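Putative prolyl-tRNA synthetase (Leishmania major, PDB 5XIL) probably joins L-proline to its cognate tRNA at the expense of ATP, this chain being the part with the synthetase core, anticodon-binding and C-terminal zinc-binding domains. Local coordinates at residues 370-374 / 375-379; 51-54 / 55-59; 422-425 / 426-429. All blocks are in the same frame, centred on the assembly; numbering follows the deposited sequence.

Overall arrangement
Along the chain interaction 2 comes first, then interaction 1, then interaction 3, and none of them touches another. Interaction 2 covers about two and a half turns of helix 40-60, where Arg51 and Glu58 face the second subunit. Interaction 1 closes the hairpin of strands 367-372 and 378-382 at one side of the five-stranded sheet of the anticodon-binding domain. Interaction 3 spans the short helix 423-428 and the residue at each end, in the C-terminal domain. Centres of interactions 1 and 2 are about 32 Å apart, of 1 and 3 about 36 Å, and of 2 and 3 about 40 Å. The three thus sample a subunit interface, an RNA-binding domain and a metal-binding domain.

Interaction 1: 370-374 / 375-379; sequences VAVRH and SGARH
The turn of a beta hairpin in the anticodon-binding domain brings Val370, Ala371 and Val372 against Ala377, Arg378 and His379. Val370 and His379 are a hydrogen-bonded antiparallel pair, with Val370 N to His379 O at 2.9 Å and His379 N to Val370 O at 2.8 Å. Ala371 and Arg378 follow as a non-hydrogen-bonded pair. Beyond them, Val372 N reaches Ala377 O at 2.8 Å in an almost straight bond (176° at the hydrogen), whereas Gly376 N bonds to Val372 O across the loop with a more bent angle of 133°.

Within the loop, Ser375 OG sits between its own backbone N and carbonyl carbon (chi1 64°), from where it accepts the N-H of Ala377 at 3.1 Å, an ST turn. The same oxygen lies 3.5 Å from Val372 CG1, while Ser375 CB stands over one face of the His374 ring, 3.9 Å from its centroid, as a CH-pi contact. Gly376 has a positive phi, a backbone shape that favours glycine.

The other branch of Val372, CG2, meets the His379 ring at its edge, near the ring plane, 3.5 Å from His379 CD2. The guanidinium of Arg378 approaches Ala371 CB obliquely and has Glu357 on strand 354-358 as its salt-bridge partner. Helix 387-412 covers the Val370 and Val372 face of the strand, Val370 packing on Leu394 and Val372 on Val398. The antiparallel pairs make the hairpin, whose loop 373-376 has helical backbone angles at residues 373 to 375 and a left-handed Gly376, as in a 4:6 hairpin; strand 378-382 is the edge strand, within this chain, of the mixed five-stranded sheet in a class II synthetase anticodon-binding domain.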
ATOM      1  N   VAL A 370       6.246 -33.458  -7.518  1.00 17.19           N
ATOM      2  CA  VAL A 370       6.486 -32.141  -6.935  1.00 16.24           C
ATOM      3  C   VAL A 370       7.919 -32.109  -6.475  1.00 16.87           C
ATOM      4  O   VAL A 370       8.354 -32.976  -5.770  1.00 17.71           O
ATOM      5  CB  VAL A 370       5.571 -31.889  -5.749  1.00 17.29           C
ATOM      6  CG1 VAL A 370       5.836 -30.492  -5.144  1.00 18.80           C
ATOM      7  CG2 VAL A 370       4.145 -31.997  -6.164  1.00 18.49           C
ATOM      8  N   ALA A 371       8.662 -31.135  -6.966  1.00 14.03           N
ATOM      9  CA  ALA A 371      10.027 -30.942  -6.587  1.00 14.00           C
ATOM     10  C   ALA A 371      10.064 -29.727  -5.655  1.00 14.19           C
ATOM     11  O   ALA A 371       9.600 -28.636  -6.074  1.00 12.47           O
ATOM     12  CB  ALA A 371      10.809 -30.613  -7.846  1.00 13.27           C
ATOM     13  N   VAL A 372      10.566 -29.910  -4.427  1.00 14.42           N
ATOM     14  CA  VAL A 372      10.673 -28.844  -3.426  1.00 13.48           C
ATOM     15  C   VAL A 372      12.007 -28.111  -3.552  1.00 13.76           C
ATOM     16  O   VAL A 372      13.091 -28.727  -3.483  1.00 13.24           O
ATOM     17  CB  VAL A 372      10.584 -29.434  -2.014  1.00 14.69           C
ATOM     18  CG1 VAL A 372      10.569 -28.369  -0.990  1.00 15.28           C
ATOM     19  CG2 VAL A 372       9.359 -30.309  -1.900  1.00 16.95           C
ATOM     20  N   ARG A 373      11.950 -26.813  -3.858  1.00 12.87           N
ATOM     21  CA  ARG A 373      13.123 -26.060  -4.165  1.00 11.81           C
ATOM     22  C   ARG A 373      14.174 -25.969  -3.002  1.00 12.31           C
ATOM     23  O   ARG A 373      15.392 -26.139  -3.237  1.00 12.00           O
ATOM     24  CB  ARG A 373      12.750 -24.664  -4.614  1.00 12.53           C
ATOM     25  CG  ARG A 373      13.937 -23.719  -4.884  1.00 12.25           C
ATOM     26  CD  ARG A 373      14.836 -24.113  -6.013  1.00 13.07           C
ATOM     27  NE  ARG A 373      15.924 -23.162  -6.173  1.00 13.57           N
ATOM     28  CZ  ARG A 373      17.056 -23.181  -5.508  1.00 14.12           C
ATOM     29  NH1 ARG A 373      17.365 -24.188  -4.667  1.00 15.15           N
ATOM     30  NH2 ARG A 373      17.906 -22.221  -5.724  1.00 14.05           N
ATOM     31  N   HIS A 374      13.752 -25.704  -1.804  1.00 13.04           N
ATOM     32  CA  HIS A 374      14.736 -25.451  -0.751  1.00 13.34           C
ATOM     33  C   HIS A 374      15.530 -26.722  -0.431  1.00 14.67           C
ATOM     34  O   HIS A 374      16.685 -26.622  -0.203  1.00 15.02           O
ATOM     35  CB  HIS A 374      14.092 -24.840   0.488  1.00 14.18           C
ATOM     36  CG  HIS A 374      13.292 -25.800   1.297  1.00 15.06           C
ATOM     37  ND1 HIS A 374      13.806 -26.435   2.401  1.00 15.09           N
ATOM     38  CD2 HIS A 374      12.021 -26.246   1.158  1.00 15.13           C
ATOM     39  CE1 HIS A 374      12.875 -27.209   2.923  1.00 15.93           C
ATOM     40  NE2 HIS A 374      11.792 -27.129   2.174  1.00 15.93           N
ATOM     41  N   SER A 375      14.875 -27.890  -0.455  1.00 15.52           N
ATOM     42  CA  SER A 375      15.438 -29.147   0.054  1.00 16.14           C
ATOM     43  C   SER A 375      15.838 -30.083  -1.075  1.00 17.63           C
ATOM     44  O   SER A 375      16.642 -30.967  -0.850  1.00 16.95           O
ATOM     45  CB  SER A 375      14.442 -29.866   0.968  1.00 17.39           C
ATOM     46  OG  SER A 375      13.326 -30.228   0.186  1.00 17.41           O
ATOM     47  N   GLY A 376      15.308 -29.877  -2.279  1.00 16.74           N
ATOM     48  CA  GLY A 376      15.517 -30.772  -3.386  1.00 20.05           C
ATOM     49  C   GLY A 376      14.707 -32.028  -3.231  1.00 20.80           C
ATOM     50  O   GLY A 376      14.781 -32.917  -4.053  1.00 22.66           O
ATOM     51  N   ALA A 377      13.849 -32.099  -2.247  1.00 19.53           N
ATOM     52  CA  ALA A 377      13.041 -33.301  -2.069  1.00 20.89           C
ATOM     53  C   ALA A 377      11.989 -33.454  -3.161  1.00 24.93           C
ATOM     54  O   ALA A 377      11.568 -32.483  -3.772  1.00 21.11           O
ATOM     55  CB  ALA A 377      12.383 -33.262  -0.731  1.00 21.71           C
ATOM     56  N   ARG A 378      11.583 -34.691  -3.423  1.00 22.89           N
ATOM     57  CA  ARG A 378      10.554 -34.962  -4.400  1.00 22.25           C
ATOM     58  C   ARG A 378       9.407 -35.604  -3.722  1.00 23.94           C
ATOM     59  O   ARG A 378       9.628 -36.491  -2.901  1.00 23.88           O
ATOM     60  CB  ARG A 378      11.129 -35.788  -5.508  1.00 24.98           C
ATOM     61  CG  ARG A 378      12.119 -34.999  -6.321  1.00 24.47           C
ATOM     62  CD  ARG A 378      12.628 -35.804  -7.485  1.00 27.99           C
ATOM     63  NE  ARG A 378      11.588 -36.038  -8.499  1.00 26.34           N
ATOM     64  CZ  ARG A 378      11.245 -35.169  -9.453  1.00 26.83           C
ATOM     65  NH1 ARG A 378      11.831 -33.978  -9.548  1.00 28.44           N
ATOM     66  NH2 ARG A 378      10.284 -35.476 -10.311  1.00 27.40           N
ATOM     67  N   HIS A 379       8.183 -35.139  -3.979  1.00 21.66           N
ATOM     68  CA  HIS A 379       6.979 -35.736  -3.393  1.00 23.17           C
ATOM     69  C   HIS A 379       6.044 -36.174  -4.487  1.00 23.89           C
ATOM     70  O   HIS A 379       6.030 -35.571  -5.569  1.00 23.62           O
ATOM     71  CB  HIS A 379       6.224 -34.708  -2.585  1.00 24.96           C
ATOM     72  CG  HIS A 379       6.926 -34.308  -1.349  1.00 29.20           C
ATOM     73  ND1 HIS A 379       6.693 -34.914  -0.137  1.00 34.77           N
ATOM     74  CD2 HIS A 379       7.890 -33.384  -1.135  1.00 31.83           C
ATOM     75  CE1 HIS A 379       7.441 -34.333   0.789  1.00 37.29           C
ATOM     76  NE2 HIS A 379       8.192 -33.420   0.200  1.00 28.82           N
TER

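Interaction 2: 51-54 / 55-59; sequences RFLG and GKIEK
Lys56 lies alongside Phe52, one helical turn back, and its aliphatic chain does the touching. With Phe52 CG anti to N (chi1 176°) the ring extends beside the lysine, whose CD lies over one ring face. Extended chi2 and chi3 (180° and 164°) carry Lys56 CD and CE along the ring, CE to 3.4 Å from Phe52 CZ, and the turn at chi4 moves NZ alone. Phe52 also touches Gln188 and Leu189 of helix 168-189, so this partly exposed pair borders a helix-helix contact.

The buried side is formed by Leu53 and Ile57, whose side chains run across each other at a slant. Ile57 has two conformers; in the one given, Leu53 CD1 is 4.0 Å from Ile57 CG2, and Ile57 CG1 lies 3.4 Å from both Leu53 O and Gly54 O. Leu53 packs on Cys181 and Tyr182 of helix 168-189 and on Trp136 of strand 131-139, and Ile57 reaches Asn134 on that strand.

Four successive i to i+4 bonds of 2.9 to 3.3 Å, from Gly55 N to Arg51 O through to Glu58 N to Gly54 O, identify the segment as alpha-helix; Lys56 N to Phe52 O is the longest.

Between the two segments the Arg51 and Glu58 side is loose, Glu58 meeting Gly54 O through CB alone, but the second subunit occupies it: Arg51 bridges to Glu58 of that subunit, and Glu58 to its Lys47 and Arg51. Solvent lies instead at exposed Lys59 and beside the Phe52 and Lys56 pair.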
ATOM      1  N   ARG A  51       1.323  -4.990   3.267  1.00 14.28           N
ATOM      2  CA  ARG A  51       0.068  -5.529   3.738  1.00 14.79           C
ATOM      3  C   ARG A  51       0.136  -5.992   5.183  1.00 12.77           C
ATOM      4  O   ARG A  51      -0.687  -5.589   5.997  1.00 11.39           O
ATOM      5  CB  ARG A  51      -0.412  -6.616   2.824  1.00 16.72           C
ATOM      6  CG  ARG A  51      -0.877  -6.022   1.496  1.00 23.32           C
ATOM      7  CD  ARG A  51      -1.176  -7.118   0.471  1.00 29.46           C
ATOM      8  NE  ARG A  51      -1.600  -6.543  -0.803  1.00 32.72           N
ATOM      9  CZ  ARG A  51      -1.553  -7.210  -1.957  1.00 38.30           C
ATOM     10  NH1 ARG A  51      -1.128  -8.444  -1.982  1.00 34.97           N
ATOM     11  NH2 ARG A  51      -1.950  -6.638  -3.083  1.00 44.15           N
ATOM     12  N   PHE A  52       1.157  -6.777   5.504  1.00 13.44           N
ATOM     13  CA  PHE A  52       1.286  -7.515   6.728  1.00 12.82           C
ATOM     14  C   PHE A  52       1.642  -6.524   7.829  1.00 13.54           C
ATOM     15  O   PHE A  52       1.012  -6.515   8.838  1.00 12.54           O
ATOM     16  CB  PHE A  52       2.384  -8.581   6.560  1.00 14.08           C
ATOM     17  CG  PHE A  52       2.725  -9.385   7.791  1.00 14.23           C
ATOM     18  CD1 PHE A  52       1.935 -10.459   8.183  1.00 16.77           C
ATOM     19  CD2 PHE A  52       3.824  -9.054   8.591  1.00 15.87           C
ATOM     20  CE1 PHE A  52       2.274 -11.227   9.288  1.00 18.94           C
ATOM     21  CE2 PHE A  52       4.176  -9.834   9.688  1.00 17.31           C
ATOM     22  CZ  PHE A  52       3.383 -10.894  10.052  1.00 16.98           C
ATOM     23  N   LEU A  53       2.740  -5.787   7.639  1.00 12.86           N
ATOM     24  CA  LEU A  53       3.176  -4.777   8.628  1.00 13.95           C
ATOM     25  C   LEU A  53       2.188  -3.605   8.732  1.00 13.15           C
ATOM     26  O   LEU A  53       1.880  -3.164   9.819  1.00 13.31           O
ATOM     27  CB  LEU A  53       4.581  -4.225   8.280  1.00 13.32           C
ATOM     28  CG  LEU A  53       5.141  -3.135   9.176  1.00 13.12           C
ATOM     29  CD1 LEU A  53       5.224  -3.665  10.600  1.00 13.59           C
ATOM     30  CD2 LEU A  53       6.513  -2.695   8.606  1.00 12.79           C
ATOM     31  N   GLY A  54       1.665  -3.161   7.619  1.00 13.09           N
ATOM     32  CA  GLY A  54       0.606  -2.159   7.588  1.00 14.89           C
ATOM     33  C   GLY A  54      -0.562  -2.555   8.435  1.00 15.51           C
ATOM     34  O   GLY A  54      -1.106  -1.710   9.163  1.00 15.89           O
ATOM     35  N   GLY A  55      -1.015  -3.774   8.279  1.00 14.24           N
ATOM     36  CA  GLY A  55      -2.110  -4.286   9.068  1.00 15.71           C
ATOM     37  C   GLY A  55      -1.877  -4.238  10.551  1.00 14.45           C
ATOM     38  O   GLY A  55      -2.729  -3.763  11.335  1.00 16.77           O
ATOM     39  N   LYS A  56      -0.700  -4.678  10.953  1.00 14.99           N
ATOM     40  CA  LYS A  56      -0.321  -4.739  12.322  1.00 14.45           C
ATOM     41  C   LYS A  56      -0.217  -3.354  12.956  1.00 14.57           C
ATOM     42  O   LYS A  56      -0.675  -3.151  14.074  1.00 14.56           O
ATOM     43  CB  LYS A  56       0.992  -5.483  12.481  1.00 16.68           C
ATOM     44  CG  LYS A  56       0.881  -7.002  12.266  1.00 19.38           C
ATOM     45  CD  LYS A  56       2.240  -7.642  12.451  1.00 23.26           C
ATOM     46  CE  LYS A  56       2.089  -9.140  12.642  1.00 29.79           C
ATOM     47  NZ  LYS A  56       1.917  -9.332  14.097  1.00 30.94           N
ATOM     48  N   ILE A  57       0.349  -2.406  12.216  1.00 13.43           N
ATOM     49  CA  ILE A  57       0.485  -1.099  12.866  0.51 13.80           C
ATOM     50  C   ILE A  57      -0.882  -0.369  12.890  1.00 13.44           C
ATOM     51  O   ILE A  57      -1.161   0.350  13.852  1.00 13.63           O
ATOM     52  CB  ILE A  57       1.610  -0.271  12.289  0.51 13.33           C
ATOM     53  CG1 ILE A  57       1.350   0.026  10.830  0.51 13.64           C
ATOM     54  CG2 ILE A  57       2.934  -0.993  12.460  0.51 12.84           C
ATOM     55  CD1 ILE A  57       2.107   1.240  10.381  0.51 13.64           C
ATOM     56  N   GLU A  58      -1.767  -0.639  11.926  1.00 13.75           N
ATOM     57  CA  GLU A  58      -3.129  -0.106  11.978  1.00 16.47           C
ATOM     58  C   GLU A  58      -3.840  -0.652  13.179  1.00 16.24           C
ATOM     59  O   GLU A  58      -4.499   0.087  13.942  1.00 13.78           O
ATOM     60  CB  GLU A  58      -3.918  -0.319  10.661  1.00 20.45           C
ATOM     61  CG  GLU A  58      -5.379   0.117  10.735  1.00 23.98           C
ATOM     62  CD  GLU A  58      -6.149   0.034   9.403  1.00 29.80           C
ATOM     63  OE1 GLU A  58      -5.609   0.325   8.315  1.00 29.87           O
ATOM     64  OE2 GLU A  58      -7.342  -0.299   9.465  1.00 34.80           O
ATOM     65  N   LYS A  59      -3.685  -1.936  13.399  1.00 17.57           N
ATOM     66  CA  LYS A  59      -4.336  -2.606  14.493  1.00 20.28           C
ATOM     67  C   LYS A  59      -3.804  -2.116  15.842  1.00 19.72           C
ATOM     68  O   LYS A  59      -4.556  -2.038  16.831  1.00 17.46           O
ATOM     69  CB  LYS A  59      -4.165  -4.129  14.321  1.00 25.13           C
ATOM     70  CG  LYS A  59      -5.007  -4.954  15.285  1.00 38.18           C
ATOM     71  CD  LYS A  59      -4.998  -6.459  14.945  1.00 45.31           C
ATOM     72  CE  LYS A  59      -5.938  -7.256  15.865  1.00 52.47           C
ATOM     73  NZ  LYS A  59      -5.297  -7.527  17.172  1.00 52.61           N
TER

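Interaction 3: 422-425 / 426-429; sequences EFVP and TLNR
Thr426 begins the contact by giving two bonds to Glu422 O: its backbone N at 3.1 Å and its hydroxyl OG1 at 2.5 Å, a short distance whose exact value should not be leaned on. OG1 lies beside its own backbone N (chi1 -55°), which lets both donors converge on that carbonyl from one residue. The hydroxyl thus bonds back to the carbonyl four residues earlier, the common i to i-4 side-chain bond of a threonine in a helix, here at its first turn.

Leu427 follows with N to Phe423 O at 3.1 Å, a nearly straight bond of 166° at the hydrogen. Its CD1 meets the Phe423 ring obliquely, 4.0 Å from CE1. Phe423 also stacks on Trp420 and meets Phe508 edge-to-face, placing this side of the helix in an apolar layer.

Asn428 N bonds to Val424 O at 2.9 Å. Its side chain runs alongside that of Val424, with ND2 3.7 Å from Val424 CG1, and OD1 takes a hydrogen bond from Arg510.

Arg429 ends the segment, its N bonded to Thr426 O. The chain bends at chi3 and brings one guanidinium face over Pro425 O, which lies 3.8 Å above the plane.

Helix 423-428 lies between strands 414-416 and 432-437 in the C-terminal domain. Two carbonyls of residues 422-425 meet different chemistry: Glu422 O is held by two donors, while Pro425 O faces a cationic group that would probably polarise it.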
ATOM      1  N   GLU A 422      40.644 -15.822  21.808  1.00 18.07           N
ATOM      2  CA  GLU A 422      39.789 -16.560  20.889  0.56 18.58           C
ATOM      3  C   GLU A 422      38.827 -15.677  20.091  1.00 17.61           C
ATOM      4  O   GLU A 422      38.108 -16.195  19.216  1.00 15.94           O
ATOM      5  CB  GLU A 422      39.050 -17.698  21.640  0.56 19.34           C
ATOM      6  CG  GLU A 422      38.077 -17.289  22.723  0.56 20.81           C
ATOM      7  CD  GLU A 422      37.457 -18.462  23.492  0.56 20.86           C
ATOM      8  OE1 GLU A 422      37.671 -19.642  23.062  0.56 24.57           O
ATOM      9  OE2 GLU A 422      36.747 -18.233  24.491  0.56 14.99           O
ATOM     10  N   PHE A 423      38.829 -14.378  20.379  1.00 16.58           N
ATOM     11  CA  PHE A 423      37.865 -13.411  19.790  1.00 15.93           C
ATOM     12  C   PHE A 423      38.099 -13.227  18.307  1.00 14.63           C
ATOM     13  O   PHE A 423      37.228 -13.557  17.494  1.00 12.92           O
ATOM     14  CB  PHE A 423      37.998 -12.063  20.498  1.00 15.31           C
ATOM     15  CG  PHE A 423      36.868 -11.072  20.208  1.00 14.38           C
ATOM     16  CD1 PHE A 423      36.905 -10.270  19.093  1.00 15.18           C
ATOM     17  CD2 PHE A 423      35.791 -10.983  21.090  1.00 16.55           C
ATOM     18  CE1 PHE A 423      35.864  -9.372  18.828  1.00 16.84           C
ATOM     19  CE2 PHE A 423      34.742 -10.114  20.867  1.00 16.00           C
ATOM     20  CZ  PHE A 423      34.792  -9.285  19.736  1.00 16.22           C
ATOM     21  N   VAL A 424      39.262 -12.754  17.903  1.00 12.65           N
ATOM     22  CA  VAL A 424      39.500 -12.582  16.465  1.00 13.89           C
ATOM     23  C   VAL A 424      39.531 -13.871  15.633  1.00 15.27           C
ATOM     24  O   VAL A 424      39.057 -13.910  14.507  1.00 14.15           O
ATOM     25  CB  VAL A 424      40.739 -11.728  16.149  1.00 15.44           C
ATOM     26  CG1 VAL A 424      41.031 -11.678  14.656  1.00 18.84           C
ATOM     27  CG2 VAL A 424      40.482 -10.295  16.632  1.00 16.26           C
ATOM     28  N   PRO A 425      40.076 -14.934  16.173  1.00 16.11           N
ATOM     29  CA  PRO A 425      39.921 -16.230  15.442  1.00 15.09           C
ATOM     30  C   PRO A 425      38.477 -16.701  15.223  1.00 16.30           C
ATOM     31  O   PRO A 425      38.191 -17.228  14.148  1.00 16.45           O
ATOM     32  CB  PRO A 425      40.637 -17.201  16.329  1.00 15.63           C
ATOM     33  CG  PRO A 425      41.710 -16.327  16.939  1.00 16.21           C
ATOM     34  CD  PRO A 425      41.056 -15.036  17.253  1.00 16.25           C
ATOM     35  N   THR A 426      37.612 -16.423  16.170  1.00 15.59           N
ATOM     36  CA  THR A 426      36.189 -16.615  16.010  1.00 15.98           C
ATOM     37  C   THR A 426      35.590 -15.774  14.926  1.00 15.28           C
ATOM     38  O   THR A 426      34.841 -16.276  14.070  1.00 12.84           O
ATOM     39  CB  THR A 426      35.486 -16.488  17.363  1.00 15.27           C
ATOM     40  OG1 THR A 426      36.084 -17.398  18.266  1.00 16.53           O
ATOM     41  CG2 THR A 426      34.000 -16.817  17.244  1.00 13.91           C
ATOM     42  N   LEU A 427      35.901 -14.482  14.908  1.00 13.74           N
ATOM     43  CA  LEU A 427      35.499 -13.686  13.812  1.00 12.81           C
ATOM     44  C   LEU A 427      35.976 -14.303  12.492  1.00 13.66           C
ATOM     45  O   LEU A 427      35.205 -14.321  11.544  1.00 11.76           O
ATOM     46  CB  LEU A 427      36.082 -12.267  13.890  1.00 13.03           C
ATOM     47  CG  LEU A 427      35.653 -11.473  15.106  1.00 13.12           C
ATOM     48  CD1 LEU A 427      36.439 -10.163  14.948  1.00 15.29           C
ATOM     49  CD2 LEU A 427      34.128 -11.258  15.175  1.00 13.82           C
ATOM     50  N   ASN A 428      37.229 -14.726  12.440  1.00 12.57           N
ATOM     51  CA  ASN A 428      37.764 -15.256  11.246  1.00 14.46           C
ATOM     52  C   ASN A 428      37.150 -16.578  10.827  1.00 14.15           C
ATOM     53  O   ASN A 428      37.298 -16.969   9.679  1.00 14.87           O
ATOM     54  CB  ASN A 428      39.259 -15.393  11.316  1.00 16.38           C
ATOM     55  CG  ASN A 428      39.959 -14.052  11.283  1.00 18.03           C
ATOM     56  OD1 ASN A 428      39.428 -13.072  10.785  1.00 19.11           O
ATOM     57  ND2 ASN A 428      41.200 -14.040  11.758  1.00 20.24           N
ATOM     58  N   ARG A 429      36.323 -17.145  11.697  1.00 14.16           N
ATOM     59  CA  ARG A 429      35.601 -18.366  11.376  1.00 16.14           C
ATOM     60  C   ARG A 429      34.208 -17.984  10.852  1.00 14.57           C
ATOM     61  O   ARG A 429      33.330 -18.838  10.728  1.00 14.85           O
ATOM     62  CB  ARG A 429      35.479 -19.261  12.609  1.00 18.43           C
ATOM     63  CG  ARG A 429      36.589 -20.293  12.738  1.00 24.93           C
ATOM     64  CD  ARG A 429      36.243 -21.347  13.776  1.00 26.42           C
ATOM     65  NE  ARG A 429      36.406 -20.849  15.138  1.00 29.86           N
ATOM     66  CZ  ARG A 429      37.581 -20.662  15.730  1.00 31.18           C
ATOM     67  NH1 ARG A 429      38.704 -20.931  15.079  1.00 33.09           N
ATOM     68  NH2 ARG A 429      37.634 -20.204  16.973  1.00 29.23           N
TER